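Local coordinates for RagA protein (Porphyromonas gingivalis, PDB 6SLN) that probably takes up nutrients across the outer membrane as a TonB-dependent receptor, through a beta barrel closed from within by a plug domain, at residues K742-I745 against W751-Y754; A121-V126 against Q130-S135. One frame throughout, in Å; residues are numbered along the deposited sequence.

Contact 1 of 2, residues K742-I745 against W751-Y754; sequences KGTI and WNVY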
loop_
_atom_site.group_PDB
_atom_site.type_symbol
_atom_site.label_atom_id
_atom_site.label_comp_id
_atom_site.label_asym_id
_atom_site.label_seq_id
_atom_site.Cartn_x
_atom_site.Cartn_y
_atom_site.Cartn_z
ATOM N N LYS A 742 9.787 -53.563 -5.998
ATOM C CA LYS A 742 8.725 -53.663 -5.009
ATOM C C LYS A 742 8.427 -55.143 -4.811
ATOM O O LYS A 742 8.597 -55.948 -5.732
ATOM C CB LYS A 742 7.477 -52.869 -5.456
ATOM C CG LYS A 742 6.181 -53.132 -4.686
ATOM C CD LYS A 742 5.333 -54.255 -5.306
ATOM C CE LYS A 742 4.064 -54.528 -4.484
ATOM N NZ LYS A 742 4.274 -55.503 -3.371
ATOM N N GLY A 743 8.008 -55.508 -3.599
ATOM C CA GLY A 743 7.716 -56.904 -3.335
ATOM C C GLY A 743 6.860 -57.080 -2.102
ATOM O O GLY A 743 6.514 -56.121 -1.409
ATOM N N THR A 744 6.500 -58.336 -1.850
ATOM C CA THR A 744 5.839 -58.739 -0.613
ATOM C C THR A 744 6.640 -59.893 -0.025
ATOM O O THR A 744 6.608 -61.012 -0.542
ATOM C CB THR A 744 4.371 -59.118 -0.846
ATOM O OG1 THR A 744 3.575 -57.917 -0.888
ATOM C CG2 THR A 744 3.846 -60.024 0.285
ATOM N N ILE A 745 7.344 -59.618 1.071
ATOM C CA ILE A 745 8.420 -60.492 1.524
ATOM C C ILE A 745 7.899 -61.689 2.322
ATOM O O ILE A 745 8.515 -62.760 2.291
ATOM C CB ILE A 745 9.446 -59.647 2.303
ATOM C CG1 ILE A 745 10.358 -58.926 1.309
ATOM C CG2 ILE A 745 10.248 -60.492 3.272
ATOM C CD1 ILE A 745 11.520 -58.192 1.927
ATOM N N TRP A 751 0.494 -62.181 9.252
ATOM C CA TRP A 751 1.670 -61.354 9.001
ATOM C C TRP A 751 1.645 -60.774 7.588
ATOM O O TRP A 751 0.969 -61.289 6.697
ATOM C CB TRP A 751 2.951 -62.177 9.175
ATOM C CG TRP A 751 3.550 -62.093 10.532
ATOM C CD1 TRP A 751 3.380 -62.972 11.544
ATOM C CD2 TRP A 751 4.426 -61.068 11.029
ATOM N NE1 TRP A 751 4.087 -62.566 12.646
ATOM C CE2 TRP A 751 4.740 -61.401 12.356
ATOM C CE3 TRP A 751 4.964 -59.901 10.484
ATOM C CZ2 TRP A 751 5.574 -60.615 13.148
ATOM C CZ3 TRP A 751 5.795 -59.120 11.273
ATOM C CH2 TRP A 751 6.090 -59.481 12.589
ATOM N N ASN A 752 2.424 -59.706 7.381
ATOM C CA ASN A 752 2.601 -59.144 6.038
ATOM C C ASN A 752 3.821 -58.214 6.053
ATOM O O ASN A 752 3.715 -57.064 6.485
ATOM C CB ASN A 752 1.359 -58.402 5.569
ATOM C CG ASN A 752 1.513 -57.845 4.162
ATOM O OD1 ASN A 752 2.556 -58.008 3.527
ATOM N ND2 ASN A 752 0.469 -57.177 3.665
ATOM N N VAL A 753 4.940 -58.712 5.530
ATOM C CA VAL A 753 6.166 -57.939 5.388
ATOM C C VAL A 753 6.300 -57.543 3.929
ATOM O O VAL A 753 6.191 -58.402 3.047
ATOM C CB VAL A 753 7.380 -58.755 5.850
ATOM C CG1 VAL A 753 8.591 -57.871 5.949
ATOM C CG2 VAL A 753 7.089 -59.405 7.185
ATOM N N TYR A 754 6.543 -56.250 3.673
ATOM C CA TYR A 754 6.640 -55.721 2.317
ATOM C C TYR A 754 7.816 -54.761 2.241
ATOM O O TYR A 754 8.196 -54.136 3.238
ATOM C CB TYR A 754 5.358 -54.988 1.876
ATOM C CG TYR A 754 4.731 -54.185 2.988
ATOM C CD1 TYR A 754 3.920 -54.800 3.942
ATOM C CD2 TYR A 754 4.963 -52.822 3.101
ATOM C CE1 TYR A 754 3.356 -54.079 4.975
ATOM C CE2 TYR A 754 4.396 -52.085 4.132
ATOM C CZ TYR A 754 3.595 -52.723 5.070
ATOM O OH TYR A 754 3.023 -52.016 6.108
#
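Ile745 and Val753 meet where two antiparallel strands near their turn. The backbone N of Ile745 donates to Val753 O at 2.6 Å; the N-H...O angle is 136° and the donor is tilted from the carbonyl plane, so the bond is bent. With CG1 of Val753 anti to the backbone N, this methyl comes 4.1 Å from CG2 of Ile745, and the two side chains, crossing obliquely, pack on the surface. Beta-branched valine suits the strand, whereas Ile745 sits where the chain turns a corner, its CB directed toward Val753. Thr744 and Tyr754 form a non-hydrogen-bonded pair whose CA atoms are 4.3 Å apart, both side chains leaving on one face. There CG2 of Thr744 lies 4.0 Å from OD1 of Asn752, the side chains at about a right angle. Tyr754 sets CG between its backbone N and carbonyl carbon (chi1 38°); its CB rests 3.7 Å from Gly743 O, while the ring leads away. Tyrosine is long enough to reach across strand 844-853, its hydroxyl bonding to Asp860 on the strand beyond. Backbone bonds of Gly743 with Ala755 and Val753 with Tyr746 continue the ladder, as expected of a beta hairpin in a TonB-dependent receptor barrel.

Contact 2 of 2, residues A121-V126 against Q130-S135; sequences ALQGQV and QVMTTS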
loop_
_atom_site.group_PDB
_atom_site.type_symbol
_atom_site.label_atom_id
_atom_site.label_comp_id
_atom_site.label_asym_id
_atom_site.label_seq_id
_atom_site.Cartn_x
_atom_site.Cartn_y
_atom_site.Cartn_z
ATOM N N ALA A 121 8.257 -35.378 1.470
ATOM C CA ALA A 121 7.746 -36.728 1.689
ATOM C C ALA A 121 8.006 -37.665 0.515
ATOM O O ALA A 121 7.721 -38.861 0.633
ATOM C CB ALA A 121 6.242 -36.675 1.982
ATOM N N LEU A 122 8.515 -37.157 -0.612
ATOM C CA LEU A 122 8.837 -37.990 -1.760
ATOM C C LEU A 122 10.329 -38.208 -1.922
ATOM O O LEU A 122 10.738 -38.947 -2.816
ATOM C CB LEU A 122 8.206 -37.405 -3.035
ATOM C CG LEU A 122 6.712 -37.728 -2.934
ATOM C CD1 LEU A 122 5.879 -36.502 -2.589
ATOM C CD2 LEU A 122 6.153 -38.493 -4.156
ATOM N N GLN A 123 11.145 -37.594 -1.074
ATOM C CA GLN A 123 12.558 -37.934 -1.031
ATOM C C GLN A 123 12.727 -39.421 -0.795
ATOM O O GLN A 123 12.241 -39.957 0.204
ATOM C CB GLN A 123 13.257 -37.148 0.062
ATOM C CG GLN A 123 14.726 -37.049 -0.162
ATOM C CD GLN A 123 15.450 -36.493 1.030
ATOM O OE1 GLN A 123 15.202 -36.908 2.161
ATOM N NE2 GLN A 123 16.345 -35.540 0.792
ATOM N N GLY A 124 13.388 -40.090 -1.737
ATOM C CA GLY A 124 13.608 -41.516 -1.660
ATOM C C GLY A 124 12.484 -42.390 -2.167
ATOM O O GLY A 124 12.604 -43.617 -2.082
ATOM N N GLN A 125 11.408 -41.816 -2.713
ATOM C CA GLN A 125 10.218 -42.589 -3.053
ATOM C C GLN A 125 10.067 -42.872 -4.546
ATOM O O GLN A 125 9.382 -43.836 -4.918
ATOM C CB GLN A 125 8.961 -41.864 -2.549
ATOM C CG GLN A 125 8.890 -41.711 -1.033
ATOM C CD GLN A 125 8.930 -43.043 -0.319
ATOM O OE1 GLN A 125 8.139 -43.939 -0.610
ATOM N NE2 GLN A 125 9.858 -43.183 0.622
ATOM N N VAL A 126 10.677 -42.072 -5.413
ATOM C CA VAL A 126 10.518 -42.252 -6.849
ATOM C C VAL A 126 11.886 -42.274 -7.522
ATOM O O VAL A 126 12.665 -41.323 -7.390
ATOM C CB VAL A 126 9.634 -41.154 -7.457
ATOM C CG1 VAL A 126 9.516 -41.349 -8.959
ATOM C CG2 VAL A 126 8.263 -41.164 -6.814
ATOM N N GLN A 130 15.057 -36.315 -7.531
ATOM C CA GLN A 130 15.980 -35.913 -6.466
ATOM C C GLN A 130 15.356 -34.783 -5.648
ATOM O O GLN A 130 15.336 -33.624 -6.077
ATOM C CB GLN A 130 17.341 -35.501 -7.028
ATOM C CG GLN A 130 18.488 -35.730 -6.038
ATOM C CD GLN A 130 19.812 -35.089 -6.443
ATOM O OE1 GLN A 130 20.846 -35.761 -6.489
ATOM N NE2 GLN A 130 19.792 -33.784 -6.717
ATOM N N VAL A 131 14.886 -35.132 -4.446
ATOM C CA VAL A 131 14.257 -34.195 -3.519
ATOM C C VAL A 131 15.288 -33.732 -2.509
ATOM O O VAL A 131 15.977 -34.560 -1.906
ATOM C CB VAL A 131 13.079 -34.842 -2.774
ATOM C CG1 VAL A 131 12.394 -33.788 -1.924
ATOM C CG2 VAL A 131 12.113 -35.535 -3.745
ATOM N N MET A 132 15.370 -32.422 -2.286
ATOM C CA MET A 132 16.196 -31.905 -1.196
ATOM C C MET A 132 15.632 -30.578 -0.691
ATOM O O MET A 132 15.287 -29.696 -1.485
ATOM C CB MET A 132 17.663 -31.745 -1.629
ATOM C CG MET A 132 18.481 -33.030 -1.532
ATOM S SD MET A 132 20.228 -32.765 -1.819
ATOM C CE MET A 132 20.270 -32.569 -3.594
ATOM N N THR A 133 15.517 -30.459 0.627
ATOM C CA THR A 133 15.149 -29.219 1.300
ATOM C C THR A 133 16.362 -28.741 2.079
ATOM O O THR A 133 16.861 -29.459 2.953
ATOM C CB THR A 133 13.964 -29.428 2.239
ATOM O OG1 THR A 133 13.039 -30.349 1.644
ATOM C CG2 THR A 133 13.272 -28.106 2.515
ATOM N N THR A 134 16.848 -27.551 1.750
ATOM C CA THR A 134 18.117 -27.071 2.273
ATOM C C THR A 134 17.972 -26.251 3.546
ATOM O O THR A 134 18.971 -25.712 4.035
ATOM C CB THR A 134 18.828 -26.239 1.207
ATOM O OG1 THR A 134 17.900 -25.315 0.633
ATOM C CG2 THR A 134 19.377 -27.143 0.090
ATOM N N SER A 135 16.757 -26.124 4.074
ATOM C CA SER A 135 16.513 -25.383 5.299
ATOM C C SER A 135 15.372 -26.071 6.038
ATOM O O SER A 135 14.411 -26.545 5.425
ATOM C CB SER A 135 16.187 -23.904 5.022
ATOM O OG SER A 135 15.915 -23.185 6.222
HETATM O O HOH W 1 14.776 -38.152 -3.595
#
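Gln123 and Val131 bring their CA atoms to 4.8 Å, where the 3-10 segment 121-122 gives way to a turn beside strand 130-132. Gln125 N bonds to Leu122 O at 2.9 Å, closing a type II beta turn with Gln123 and Gly124 at its corners; glycine suits the third position, where phi is positive (84°) and a CB would crowd the preceding carbonyl O. One water accepts from both Gly124 N and Val131 N, joining the backbones where they do not bond directly. The side chain of Gln123 runs extended along Val131, its CB 3.7 Å from Val131 CB, and reaches on to the strand's backbone. Its NE2 donates to Val131 O at 2.9 Å with an N-H...O angle of 154°; the oxygen lies near the plane of the amide, but the nitrogen stands above the carbonyl plane. OE1 bonds to Lys930, so both ends of this buried amide are engaged and its rotation is fixed. Glutamine is long enough to pack with its methylenes and still bond with its tip. Val131 points into the turn: CG2, anti to its carbonyl carbon, sits 3.5 Å from Gln123 N and 4.4 Å from Leu122 CB. Around this plug turn, Leu122 packs on Val105 of strand 102-106, strand 143-146 pairs with Gln130 and Met132, and Gln123 touches Ala864 of barrel strand 857-873.

How the contacts relate
From the N terminus, contact 2 comes first: 121-126 and 130-135 close a loop of only three intervening residues within the plug. The chain then finishes the plug and winds through many barrel strands before contact 1, where 742-745 and 751-754 close the five-residue turn between strands 732-746 and 752-764. The two loops follow in series, neither nesting nor crossing. The centres of contact 1 and contact 2 lie about 24 Å apart, and the nearest atoms of contact 1 and contact 2 about 9 Å apart, without touching. Strand 857-873 gives them a common neighbour: the hairpin reaches it by a side chain, and the plug turn packs on it. One contact joins two adjacent barrel strands, the other two neighbouring parts of the plug inside.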